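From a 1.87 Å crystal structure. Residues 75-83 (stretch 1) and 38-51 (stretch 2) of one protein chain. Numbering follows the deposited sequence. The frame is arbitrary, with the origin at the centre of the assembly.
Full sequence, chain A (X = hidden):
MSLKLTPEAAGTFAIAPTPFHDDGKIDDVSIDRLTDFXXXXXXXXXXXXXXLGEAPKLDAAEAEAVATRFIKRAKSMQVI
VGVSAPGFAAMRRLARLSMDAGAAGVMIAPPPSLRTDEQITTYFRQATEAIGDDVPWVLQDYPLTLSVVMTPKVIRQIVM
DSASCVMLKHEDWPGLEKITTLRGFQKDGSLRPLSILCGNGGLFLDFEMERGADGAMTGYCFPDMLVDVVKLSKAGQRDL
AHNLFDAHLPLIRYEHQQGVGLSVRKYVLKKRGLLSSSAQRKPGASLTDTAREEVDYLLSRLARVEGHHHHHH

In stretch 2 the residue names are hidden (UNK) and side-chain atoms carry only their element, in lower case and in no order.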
# COMPACT_ATOMS: atom_id res chain seq x y z
N LYS A 75 22.88 28.59 18.97
CA LYS A 75 24.07 28.36 19.77
C LYS A 75 23.83 27.68 21.12
O LYS A 75 24.67 26.92 21.60
CB LYS A 75 24.80 29.69 19.99
CG LYS A 75 25.13 30.43 18.70
CD LYS A 75 25.79 31.77 18.97
CE LYS A 75 24.91 32.67 19.82
NZ LYS A 75 25.53 34.00 20.10
N SER A 76 22.67 27.94 21.74
CA SER A 76 22.35 27.37 23.04
C SER A 76 21.42 26.16 23.00
O SER A 76 20.97 25.68 24.04
CB SER A 76 21.73 28.44 23.94
OG SER A 76 20.48 28.86 23.43
N MSE A 77 21.12 25.66 21.80
CA MSE A 77 20.23 24.52 21.65
C MSE A 77 20.84 23.43 20.78
O MSE A 77 21.72 23.70 19.96
CB MSE A 77 18.90 24.95 21.04
CG MSE A 77 18.13 25.96 21.85
SE MSE A 77 16.46 26.40 20.98
CE MSE A 77 17.16 27.38 19.47
N GLN A 78 20.36 22.21 20.95
CA GLN A 78 20.84 21.09 20.16
C GLN A 78 20.00 21.02 18.89
O GLN A 78 18.77 20.97 18.96
CB GLN A 78 20.71 19.79 20.96
CG GLN A 78 21.46 19.81 22.29
CD GLN A 78 21.30 18.53 23.09
OE1 GLN A 78 20.18 18.15 23.46
NE2 GLN A 78 22.41 17.86 23.37
N VAL A 79 20.65 21.03 17.73
CA VAL A 79 19.93 20.97 16.46
C VAL A 79 20.07 19.60 15.80
O VAL A 79 21.18 19.10 15.61
CB VAL A 79 20.42 22.06 15.48
CG1 VAL A 79 19.78 21.87 14.11
CG2 VAL A 79 20.05 23.43 16.02
N ILE A 80 18.94 19.01 15.46
CA ILE A 80 18.90 17.70 14.83
C ILE A 80 18.53 17.86 13.36
O ILE A 80 17.54 18.50 13.03
CB ILE A 80 17.85 16.81 15.52
CG1 ILE A 80 18.24 16.62 16.98
CG2 ILE A 80 17.76 15.46 14.82
CD1 ILE A 80 17.13 16.07 17.83
N VAL A 81 19.34 17.29 12.47
CA VAL A 81 19.07 17.41 11.05
C VAL A 81 18.52 16.10 10.49
O VAL A 81 19.10 15.03 10.70
CB VAL A 81 20.36 17.79 10.27
CG1 VAL A 81 20.03 17.98 8.79
CG2 VAL A 81 20.96 19.06 10.86
N GLY A 82 17.39 16.19 9.80
CA GLY A 82 16.80 15.00 9.21
C GLY A 82 17.67 14.63 8.02
O GLY A 82 17.95 15.48 7.18
N VAL A 83 18.13 13.39 7.96
CA VAL A 83 18.97 12.96 6.85
C VAL A 83 18.38 11.81 6.05
O VAL A 83 19.05 11.23 5.20
CB VAL A 83 20.39 12.55 7.33
CG1 VAL A 83 21.08 13.73 7.99
CG2 VAL A 83 20.30 11.38 8.29
N UNK A 38 12.31 30.03 19.30
CA UNK A 38 12.38 28.74 19.98
C UNK A 38 13.23 28.79 21.25
O UNK A 38 12.87 28.21 22.28
c UNK A 38 10.74 26.85 15.44
c UNK A 38 10.78 27.35 17.80
c UNK A 38 10.06 27.06 16.63
c UNK A 38 12.12 26.93 15.40
c UNK A 38 12.17 27.42 17.78
o UNK A 38 10.05 26.55 14.29
c UNK A 38 12.83 27.21 16.57
c UNK A 38 12.95 27.67 19.05
N UNK A 39 14.37 29.47 21.18
CA UNK A 39 15.25 29.58 22.33
C UNK A 39 14.58 30.41 23.41
O UNK A 39 14.59 30.04 24.59
c UNK A 39 16.57 30.23 21.93
N UNK A 40 13.99 31.53 23.00
CA UNK A 40 13.33 32.44 23.92
C UNK A 40 12.21 31.79 24.74
O UNK A 40 12.04 32.11 25.92
c UNK A 40 12.75 33.62 23.14
c UNK A 40 12.08 34.68 23.99
o UNK A 40 10.45 35.36 22.38
o UNK A 40 11.75 36.92 23.22
c UNK A 40 11.37 35.73 23.14
N UNK A 41 11.47 30.88 24.13
CA UNK A 41 10.36 30.24 24.82
C UNK A 41 10.68 28.95 25.59
O UNK A 41 9.77 28.28 26.08
c UNK A 41 9.18 29.96 23.85
c UNK A 41 9.57 28.93 22.81
c UNK A 41 8.74 31.27 23.20
N UNK A 42 11.96 28.61 25.69
CA UNK A 42 12.33 27.42 26.45
C UNK A 42 12.54 26.10 25.73
O UNK A 42 12.62 25.06 26.38
N UNK A 43 12.61 26.12 24.40
CA UNK A 43 12.83 24.89 23.65
C UNK A 43 14.26 24.41 23.89
O UNK A 43 15.19 25.22 23.97
s UNK A 43 10.90 25.36 21.65
c UNK A 43 12.63 25.13 22.15
N UNK A 44 14.44 23.09 24.03
CA UNK A 44 15.76 22.52 24.26
C UNK A 44 16.48 22.24 22.95
O UNK A 44 17.71 22.11 22.92
c UNK A 44 15.64 21.22 25.07
c UNK A 44 16.97 19.53 26.44
o UNK A 44 16.59 19.95 27.56
o UNK A 44 17.34 18.35 26.24
c UNK A 44 16.98 20.51 25.28
N UNK A 45 15.72 22.13 21.87
CA UNK A 45 16.34 21.85 20.59
C UNK A 45 15.45 22.16 19.41
O UNK A 45 14.29 22.55 19.57
N UNK A 46 16.00 21.97 18.22
CA UNK A 46 15.28 22.23 16.99
C UNK A 46 15.62 21.14 15.98
O UNK A 46 16.78 20.75 15.85
c UNK A 46 14.78 23.94 15.19
c UNK A 46 15.67 23.61 16.39
c UNK A 46 15.55 24.70 17.46
N UNK A 47 14.61 20.65 15.28
CA UNK A 47 14.82 19.63 14.25
C UNK A 47 14.58 20.34 12.92
O UNK A 47 13.58 21.04 12.76
c UNK A 47 13.86 18.45 14.44
o UNK A 47 14.14 17.83 15.71
c UNK A 47 14.06 17.40 13.34
N UNK A 48 15.49 20.17 11.97
CA UNK A 48 15.37 20.84 10.69
C UNK A 48 15.37 19.91 9.48
O UNK A 48 15.76 18.75 9.57
c UNK A 48 16.43 22.91 11.61
c UNK A 48 17.85 21.20 10.50
c UNK A 48 16.50 21.89 10.50
N UNK A 49 14.93 20.46 8.35
CA UNK A 49 14.85 19.73 7.09
C UNK A 49 13.81 18.63 7.17
O UNK A 49 12.81 18.77 7.88
c UNK A 49 16.75 21.23 5.39
c UNK A 49 18.57 19.62 5.95
c UNK A 49 17.28 20.25 6.43
c UNK A 49 16.22 19.17 6.70
N UNK A 50 14.03 17.53 6.46
CA UNK A 50 13.05 16.46 6.48
C UNK A 50 11.76 16.90 5.80
O UNK A 50 11.69 18.00 5.23
N UNK A 51 10.73 16.06 5.85
CA UNK A 51 9.45 16.36 5.23
C UNK A 51 8.81 17.67 5.71
O UNK A 51 8.41 18.50 4.89
c UNK A 51 7.09 15.57 4.86
c UNK A 51 8.44 15.22 5.47
c UNK A 51 8.98 13.92 4.87
c UNK A 51 9.30 14.01 3.40
O HOH W 1 19.76 22.55 24.80
O HOH W 2 16.45 16.19 4.99

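Position 38 carries one carbon leading to a six-carbon ring that bears one oxygen. Its CB lies 4.2 Å from SE of Met77, a selenomethionine, while the ring leads away; the residue is Tyr38. Position 39 has a single side-chain carbon, 3.8 Å from CE of Met77, and is Ala39. Position 40 has three side-chain carbons, the third carrying two oxygens; its CA-to-CB bond points away from stretch 1 and the side chain makes no contact there: Glu40. Position 41 has one carbon bearing two more and stays out of reach; it is Val41, the first residue to leave the helix. Position 42 has no side-chain atoms, and its phi of 96° and psi of 12° would jam a CB against the preceding carbonyl oxygen, which calls for Gly42.

Position 43 shows one carbon and one sulfur. Its CB is 4.2 Å from SE of Met77, and its backbone O comes to 3.5 Å from the same SE; this is Cys43. Position 44 again has three carbons ending in two oxygens. Its CA-to-CB bond points away, yet the end of the chain comes nearer to Gln78: Glu44, whose OE2 is 4.0 Å from OE1 of Gln78. Position 45 is bare, and a CB there would lie 2.6 Å from O of Gln78, a clash; it is Gly45.

Position 46 has one carbon carrying two others, one of them 3.7 Å from CE of Met77, and is Val46. Position 47 has a carbon bearing one oxygen and one carbon. The oxygen lies 3.9 Å from CB of Ile80 without a hydrogen-bond partner: Thr47. Position 48, another carbon with two branches, packs against Val79 and Val81, and is Val48; its CG2 is 3.8 Å from CG2 of Val81. Position 49 has four carbons forked at the second, one terminal carbon 3.6 Å from CG1 of Val81: Leu49. Position 50 has no side chain, and its positive phi favours Gly50. Position 51 has four carbons forked at the first, one arm two carbons long, and does not touch stretch 1: Ile51.

The contact is a parallel strand pair. Gln78 O accepts from Val46 N (3.0 Å), Val46 O from Ile80 N (2.8 Å), Ile80 O from Val48 N (2.8 Å), and Val48 O from Gly82 N (3.0 Å), so the bonds alternate between strands. Val46 and Val48 share a sheet face with Val79 and Val81. Before the strand, Met77 packs against the helix end and following loop; beyond it, a water bridges Gly82 O and Gly50 N.

Stretch 2 (38-51) YAEVGCEGVTVLGI
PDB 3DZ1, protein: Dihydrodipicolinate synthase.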